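Long-range contacts in Fc fragment of IgE receptor II (Bos taurus, PDB 6PWS), which probably acts as a calcium-dependent glycan-binding IgE receptor, its C-type lectin domain here holding methyl alpha-mannoside through a calcium ion: residues Ser65-Arg70 against Asn104-Leu109; Tyr88-Pro93 against Ser111-Asp116. One frame throughout, in Å; residues are numbered along the deposited sequence. Where two conformers were deposited one is given.

Interaction 1 (Ser65-Arg70 against Asn104-Leu109); sequences SWIGLR and NCVMML. With CA (calcium ion), chain C.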
loop_
_atom_site.group_PDB
_atom_site.type_symbol
_atom_site.label_atom_id
_atom_site.label_comp_id
_atom_site.label_asym_id
_atom_site.label_seq_id
_atom_site.Cartn_x
_atom_site.Cartn_y
_atom_site.Cartn_z
ATOM N N SER A 65 7.997 -0.631 -0.099
ATOM C CA SER A 65 7.022 -0.039 -1.005
ATOM C C SER A 65 5.848 0.584 -0.250
ATOM O O SER A 65 5.391 0.054 0.762
ATOM C CB SER A 65 6.505 -1.068 -2.018
ATOM O OG SER A 65 5.958 -2.228 -1.404
ATOM N N TRP A 66 5.332 1.688 -0.777
ATOM C CA TRP A 66 4.190 2.337 -0.146
ATOM C C TRP A 66 2.890 1.563 -0.376
ATOM O O TRP A 66 2.651 1.016 -1.461
ATOM C CB TRP A 66 3.999 3.738 -0.714
ATOM C CG TRP A 66 5.050 4.733 -0.351
ATOM C CD1 TRP A 66 5.839 5.423 -1.216
ATOM C CD2 TRP A 66 5.413 5.177 0.964
ATOM N NE1 TRP A 66 6.671 6.277 -0.530
ATOM C CE2 TRP A 66 6.423 6.148 0.813
ATOM C CE3 TRP A 66 4.992 4.835 2.256
ATOM C CZ2 TRP A 66 7.006 6.796 1.904
ATOM C CZ3 TRP A 66 5.580 5.471 3.342
ATOM C CH2 TRP A 66 6.573 6.445 3.155
ATOM N N ILE A 67 2.028 1.588 0.648
ATOM C CA ILE A 67 0.655 1.114 0.552
ATOM C C ILE A 67 -0.307 2.247 0.950
ATOM O O ILE A 67 0.093 3.316 1.412
ATOM C CB ILE A 67 0.411 -0.179 1.368
ATOM C CG1 ILE A 67 0.518 0.056 2.879
ATOM C CG2 ILE A 67 1.364 -1.278 0.899
ATOM C CD1 ILE A 67 0.066 -1.152 3.710
ATOM N N GLY A 68 -1.603 1.990 0.762
ATOM C CA GLY A 68 -2.633 2.997 0.925
ATOM C C GLY A 68 -3.197 3.103 2.331
ATOM O O GLY A 68 -4.415 3.036 2.531
ATOM N N LEU A 69 -2.321 3.319 3.312
ATOM C CA LEU A 69 -2.683 3.337 4.727
ATOM C C LEU A 69 -1.904 4.468 5.388
ATOM O O LEU A 69 -0.697 4.603 5.152
ATOM C CB LEU A 69 -2.359 1.971 5.359
ATOM C CG LEU A 69 -2.842 1.735 6.790
ATOM C CD1 LEU A 69 -4.362 1.753 6.881
ATOM C CD2 LEU A 69 -2.291 0.397 7.294
ATOM N N ARG A 70 -2.585 5.300 6.185
ATOM C CA ARG A 70 -1.955 6.473 6.781
ATOM C C ARG A 70 -2.731 6.884 8.026
ATOM O O ARG A 70 -3.924 6.606 8.142
ATOM C CB ARG A 70 -1.880 7.642 5.778
ATOM C CG ARG A 70 -3.174 8.417 5.524
ATOM C CD ARG A 70 -4.297 7.642 4.812
ATOM N NE ARG A 70 -5.447 8.525 4.578
ATOM C CZ ARG A 70 -6.586 8.188 3.959
ATOM N NH1 ARG A 70 -6.744 6.954 3.486
ATOM N NH2 ARG A 70 -7.569 9.080 3.826
ATOM N N ASN A 104 3.676 8.727 9.627
ATOM C CA ASN A 104 2.238 8.770 9.392
ATOM C C ASN A 104 1.796 8.103 8.101
ATOM O O ASN A 104 0.602 8.144 7.790
ATOM C CB ASN A 104 1.726 10.204 9.505
ATOM C CG ASN A 104 2.209 10.868 10.782
ATOM O OD1 ASN A 104 2.200 10.271 11.860
ATOM N ND2 ASN A 104 2.648 12.104 10.669
ATOM N N CYS A 105 2.715 7.446 7.390
ATOM C CA CYS A 105 2.429 6.790 6.117
ATOM C C CYS A 105 2.969 5.369 6.189
ATOM O O CYS A 105 4.084 5.157 6.665
ATOM C CB CYS A 105 3.107 7.548 4.978
ATOM S SG CYS A 105 2.400 9.213 4.708
ATOM N N VAL A 106 2.211 4.391 5.700
ATOM C CA VAL A 106 2.591 2.992 5.875
ATOM C C VAL A 106 3.203 2.414 4.607
ATOM O O VAL A 106 2.737 2.655 3.484
ATOM C CB VAL A 106 1.400 2.150 6.370
ATOM C CG1 VAL A 106 1.809 0.699 6.615
ATOM C CG2 VAL A 106 0.824 2.751 7.645
ATOM N N MET A 107 4.257 1.626 4.817
ATOM C CA MET A 107 4.960 0.888 3.785
ATOM C C MET A 107 4.979 -0.596 4.131
ATOM O O MET A 107 4.838 -0.986 5.297
ATOM C CB MET A 107 6.419 1.369 3.661
ATOM C CG MET A 107 7.261 1.040 4.899
ATOM S SD MET A 107 8.942 1.690 4.880
ATOM C CE MET A 107 9.669 0.681 3.589
ATOM N N MET A 108 5.169 -1.418 3.096
ATOM C CA MET A 108 5.621 -2.790 3.272
ATOM C C MET A 108 7.145 -2.802 3.270
ATOM O O MET A 108 7.786 -2.203 2.395
ATOM C CB MET A 108 5.145 -3.708 2.149
ATOM C CG MET A 108 3.701 -4.128 2.240
ATOM S SD MET A 108 3.242 -5.381 1.003
ATOM C CE MET A 108 3.239 -4.401 -0.506
ATOM N N LEU A 109 7.726 -3.495 4.244
ATOM C CA LEU A 109 9.130 -3.872 4.195
ATOM C C LEU A 109 9.341 -4.876 3.058
ATOM O O LEU A 109 8.397 -5.325 2.409
ATOM C CB LEU A 109 9.551 -4.453 5.541
ATOM C CG LEU A 109 9.349 -3.540 6.751
ATOM C CD1 LEU A 109 9.672 -4.303 8.025
ATOM C CD2 LEU A 109 10.206 -2.279 6.645
HETATM CA CA CA C . 1.664 8.225 13.101
HETATM O O HOH W 1 7.807 -3.935 -0.333
HETATM O O HOH W 2 1.987 5.939 13.614
#
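W66 and V106 meet where strands 65-67 and 105-108 run antiparallel. Take the indole of W66 outward: CB starts away from the partner strand, and CG stands anti to the carbonyl carbon (chi1 -69°). The ring comes back, with CE3 bringing its edge to V106 O at 3.4 Å and lying 4.0 Å from M107 CB. One atom further, CZ3 rests on C105 CB at 3.6 Å, with CH2, at the tip, 4.1 Å from it. NE1 bonds to K28 O. The hydrogen bond to V106 O comes from I67 N (3.1 Å, nearly straight at 172°).

S65 and M108 exchange both backbone bonds, the tighter from M108 N to S65 O at 2.8 Å. Past I67 the chain makes an inverse gamma turn at G68, and a beta bulge shifts the register by two before V106 N reaches L69 O (3.0 Å). L69 and V106 lie side by side, CB to CB 3.9 Å.

In this buried C-type lectin core, strand 105-108 follows N104, a calcium ligand with D71, E75, D98 and E103. Strand 65-67 runs parallel to strand 123-131, 69-70 pairs with 79-80, and C105 is disulfide-bonded to C119. Helix 30-39 packs W30 and A33 against W66.

Interaction 2 (Tyr88-Pro93 against Ser111-Asp116); sequences YSNWQP and SGKWND. With CA (calcium ion), chain B; MMA (methyl alpha-D-mannopyranoside), chain D.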
loop_
_atom_site.group_PDB
_atom_site.type_symbol
_atom_site.label_atom_id
_atom_site.label_comp_id
_atom_site.label_asym_id
_atom_site.label_seq_id
_atom_site.Cartn_x
_atom_site.Cartn_y
_atom_site.Cartn_z
ATOM N N TYR A 88 -7.867 -6.383 8.836
ATOM C CA TYR A 88 -6.749 -7.298 8.647
ATOM C C TYR A 88 -5.471 -6.495 8.839
ATOM O O TYR A 88 -5.340 -5.412 8.251
ATOM C CB TYR A 88 -6.755 -7.918 7.227
ATOM C CG TYR A 88 -5.449 -8.634 6.975
ATOM C CD1 TYR A 88 -5.211 -9.905 7.500
ATOM C CD2 TYR A 88 -4.408 -7.992 6.329
ATOM C CE1 TYR A 88 -3.971 -10.514 7.367
ATOM C CE2 TYR A 88 -3.170 -8.582 6.192
ATOM C CZ TYR A 88 -2.954 -9.844 6.716
ATOM O OH TYR A 88 -1.704 -10.378 6.583
ATOM N N SER A 89 -4.505 -7.015 9.605
ATOM C CA SER A 89 -3.216 -6.345 9.715
ATOM C C SER A 89 -2.053 -7.304 9.489
ATOM O O SER A 89 -2.148 -8.513 9.716
ATOM C CB SER A 89 -3.039 -5.630 11.058
ATOM O OG SER A 89 -3.120 -6.537 12.145
ATOM N N ASN A 90 -0.922 -6.721 9.089
ATOM C CA ASN A 90 0.326 -7.448 8.901
ATOM C C ASN A 90 1.501 -6.641 9.432
ATOM O O ASN A 90 2.564 -6.586 8.805
ATOM C CB ASN A 90 0.531 -7.824 7.435
ATOM C CG ASN A 90 1.599 -8.871 7.248
ATOM O OD1 ASN A 90 1.684 -9.821 8.031
ATOM N ND2 ASN A 90 2.409 -8.729 6.197
ATOM N N TRP A 91 1.345 -6.010 10.602
ATOM C CA TRP A 91 2.402 -5.178 11.153
ATOM C C TRP A 91 3.653 -5.984 11.480
ATOM O O TRP A 91 3.586 -7.027 12.141
ATOM C CB TRP A 91 1.913 -4.507 12.443
ATOM C CG TRP A 91 0.795 -3.531 12.258
ATOM C CD1 TRP A 91 -0.490 -3.654 12.713
ATOM C CD2 TRP A 91 0.865 -2.264 11.580
ATOM N NE1 TRP A 91 -1.227 -2.552 12.359
ATOM C CE2 TRP A 91 -0.419 -1.683 11.664
ATOM C CE3 TRP A 91 1.896 -1.548 10.947
ATOM C CZ2 TRP A 91 -0.697 -0.413 11.155
ATOM C CZ3 TRP A 91 1.617 -0.288 10.437
ATOM C CH2 TRP A 91 0.328 0.260 10.538
ATOM N N GLN A 92 4.806 -5.456 11.095
ATOM C CA GLN A 92 6.057 -5.919 11.676
ATOM C C GLN A 92 5.961 -5.800 13.197
ATOM O O GLN A 92 5.433 -4.800 13.696
ATOM C CB GLN A 92 7.188 -5.017 11.157
ATOM C CG GLN A 92 8.580 -5.282 11.739
ATOM C CD GLN A 92 9.198 -6.581 11.266
ATOM O OE1 GLN A 92 8.687 -7.245 10.380
ATOM N NE2 GLN A 92 10.294 -6.966 11.888
ATOM N N PRO A 93 6.450 -6.776 13.964
ATOM C CA PRO A 93 6.395 -6.643 15.424
ATOM C C PRO A 93 6.943 -5.306 15.908
ATOM O O PRO A 93 8.029 -4.873 15.518
ATOM C CB PRO A 93 7.234 -7.830 15.904
ATOM C CG PRO A 93 6.944 -8.886 14.858
ATOM C CD PRO A 93 6.920 -8.108 13.550
ATOM N N SER A 111 9.882 -7.906 3.301
ATOM C CA SER A 111 9.204 -9.121 3.724
ATOM C C SER A 111 7.690 -9.046 3.595
ATOM O O SER A 111 7.007 -10.031 3.912
ATOM C CB SER A 111 9.491 -9.328 5.212
ATOM O OG SER A 111 8.923 -8.220 5.909
ATOM N N GLY A 112 7.144 -7.894 3.198
ATOM C CA GLY A 112 5.714 -7.674 3.198
ATOM C C GLY A 112 5.132 -7.181 4.505
ATOM O O GLY A 112 3.977 -6.728 4.517
ATOM N N LYS A 113 5.884 -7.253 5.607
ATOM C CA LYS A 113 5.395 -6.768 6.893
ATOM C C LYS A 113 5.294 -5.246 6.863
ATOM O O LYS A 113 6.100 -4.560 6.234
ATOM C CB LYS A 113 6.325 -7.220 8.017
ATOM C CG LYS A 113 6.330 -8.724 8.281
ATOM C CD LYS A 113 5.047 -9.191 8.943
ATOM C CE LYS A 113 4.988 -10.700 9.109
ATOM N NZ LYS A 113 3.672 -11.108 9.636
ATOM N N TRP A 114 4.295 -4.707 7.562
ATOM C CA TRP A 114 4.015 -3.284 7.496
ATOM C C TRP A 114 4.817 -2.495 8.528
ATOM O O TRP A 114 5.016 -2.934 9.665
ATOM C CB TRP A 114 2.534 -2.988 7.719
ATOM C CG TRP A 114 1.566 -3.717 6.841
ATOM C CD1 TRP A 114 1.816 -4.474 5.726
ATOM C CD2 TRP A 114 0.152 -3.752 7.040
ATOM N NE1 TRP A 114 0.638 -4.970 5.214
ATOM C CE2 TRP A 114 -0.396 -4.546 6.010
ATOM C CE3 TRP A 114 -0.705 -3.184 7.993
ATOM C CZ2 TRP A 114 -1.759 -4.819 5.929
ATOM C CZ3 TRP A 114 -2.061 -3.449 7.901
ATOM C CH2 TRP A 114 -2.577 -4.257 6.877
ATOM N N ASN A 115 5.230 -1.295 8.127
ATOM C CA ASN A 115 5.937 -0.362 8.988
ATOM C C ASN A 115 5.405 1.042 8.715
ATOM O O ASN A 115 5.295 1.440 7.553
ATOM C CB ASN A 115 7.440 -0.392 8.676
ATOM C CG ASN A 115 8.194 0.673 9.421
ATOM O OD1 ASN A 115 7.979 0.855 10.624
ATOM N ND2 ASN A 115 9.058 1.397 8.729
ATOM N N ASP A 116 5.092 1.800 9.767
ATOM C CA ASP A 116 4.881 3.233 9.590
ATOM C C ASP A 116 6.223 3.925 9.368
ATOM O O ASP A 116 7.220 3.622 10.037
ATOM C CB ASP A 116 4.065 3.864 10.741
ATOM C CG ASP A 116 4.699 3.752 12.122
ATOM O OD1 ASP A 116 5.556 2.866 12.339
ATOM O OD2 ASP A 116 4.266 4.544 12.987
HETATM CA CA CA B . 7.918 2.708 12.228
HETATM C C1 MMA D . 13.677 3.078 11.762
HETATM C C2 MMA D . 12.446 3.339 10.907
HETATM C C3 MMA D . 11.243 3.162 11.757
HETATM C C4 MMA D . 11.165 1.772 12.321
HETATM C C5 MMA D . 12.436 1.416 13.089
HETATM C C6 MMA D . 12.429 -0.041 13.445
HETATM C C7 MMA D . 14.616 3.881 13.786
HETATM O O1 MMA D . 13.643 3.996 12.772
HETATM O O2 MMA D . 12.367 2.435 9.792
HETATM O O3 MMA D . 10.043 3.380 10.985
HETATM O O4 MMA D . 10.009 1.716 13.155
HETATM O O5 MMA D . 13.648 1.679 12.294
HETATM O O6 MMA D . 13.616 -0.351 14.125
HETATM O O HOH W 3 4.509 -10.509 5.296
HETATM O O HOH W 4 3.176 -9.748 12.065
HETATM O O HOH W 5 9.949 -8.515 8.387
#
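N90 and W91 pack against W114, first residue of the W114-N115-D116 run, the WND motif of C-type lectins. Aromatic contacts come first: W114 turns an edge to the face of W91, CE3 over the centre of the six-membered ring, planes at 78°. N90 CB sits over the five-membered ring of W114 in a CH-pi contact, 3.8 Å from its centroid.

Among backbone bonds, W114 N donates to N90 O (2.8 Å), and Q92 N donates to W114 O at 2.9 Å.

Of the side-chain polar contacts, N90 carries three. CG is anti to its backbone N (chi1 -165°); beyond it OD1 accepts from K113 NZ at 2.9 Å, the donor tilted 31° from the amide carbonyl plane, while ND2 donates to water 3, itself bonded to S111 O, and weakly to G112 O. Water 4 joins K113 NZ to W91 O.

The two residues after W114, N115 and D116, bind the calcium ion, D116 OD1 at 2.4 Å, and mannoside O3 and O4 join them, with E95, N97 and E103 completing the site. Strand 114-117 lies beside 105-108, whose V106 and M108 touch W114, and Q53 of helix 50-59 accepts from W114 NE1.

Interaction 1 is core, its centre about 5 Å from that of the chain; interaction 2, about 11 Å out, is only partly buried and has three waters bridging its polar groups, against one in interaction 1. The first works mainly by strand pairing and apolar packing, whereas the second fastens an irregular loop to a strand with a T-shaped indole pair and side-chain amide and lysine bonds. They adjoin through strands 105-108 and 114-117: M107 O and N115 N are 2.9 Å apart, a probable hydrogen bond, and V106 CG2 packs on W91 CH2 at 3.9 Å. Each also reaches a calcium ion, N104 one of them, N115 and D116 the other, which carries the sugar.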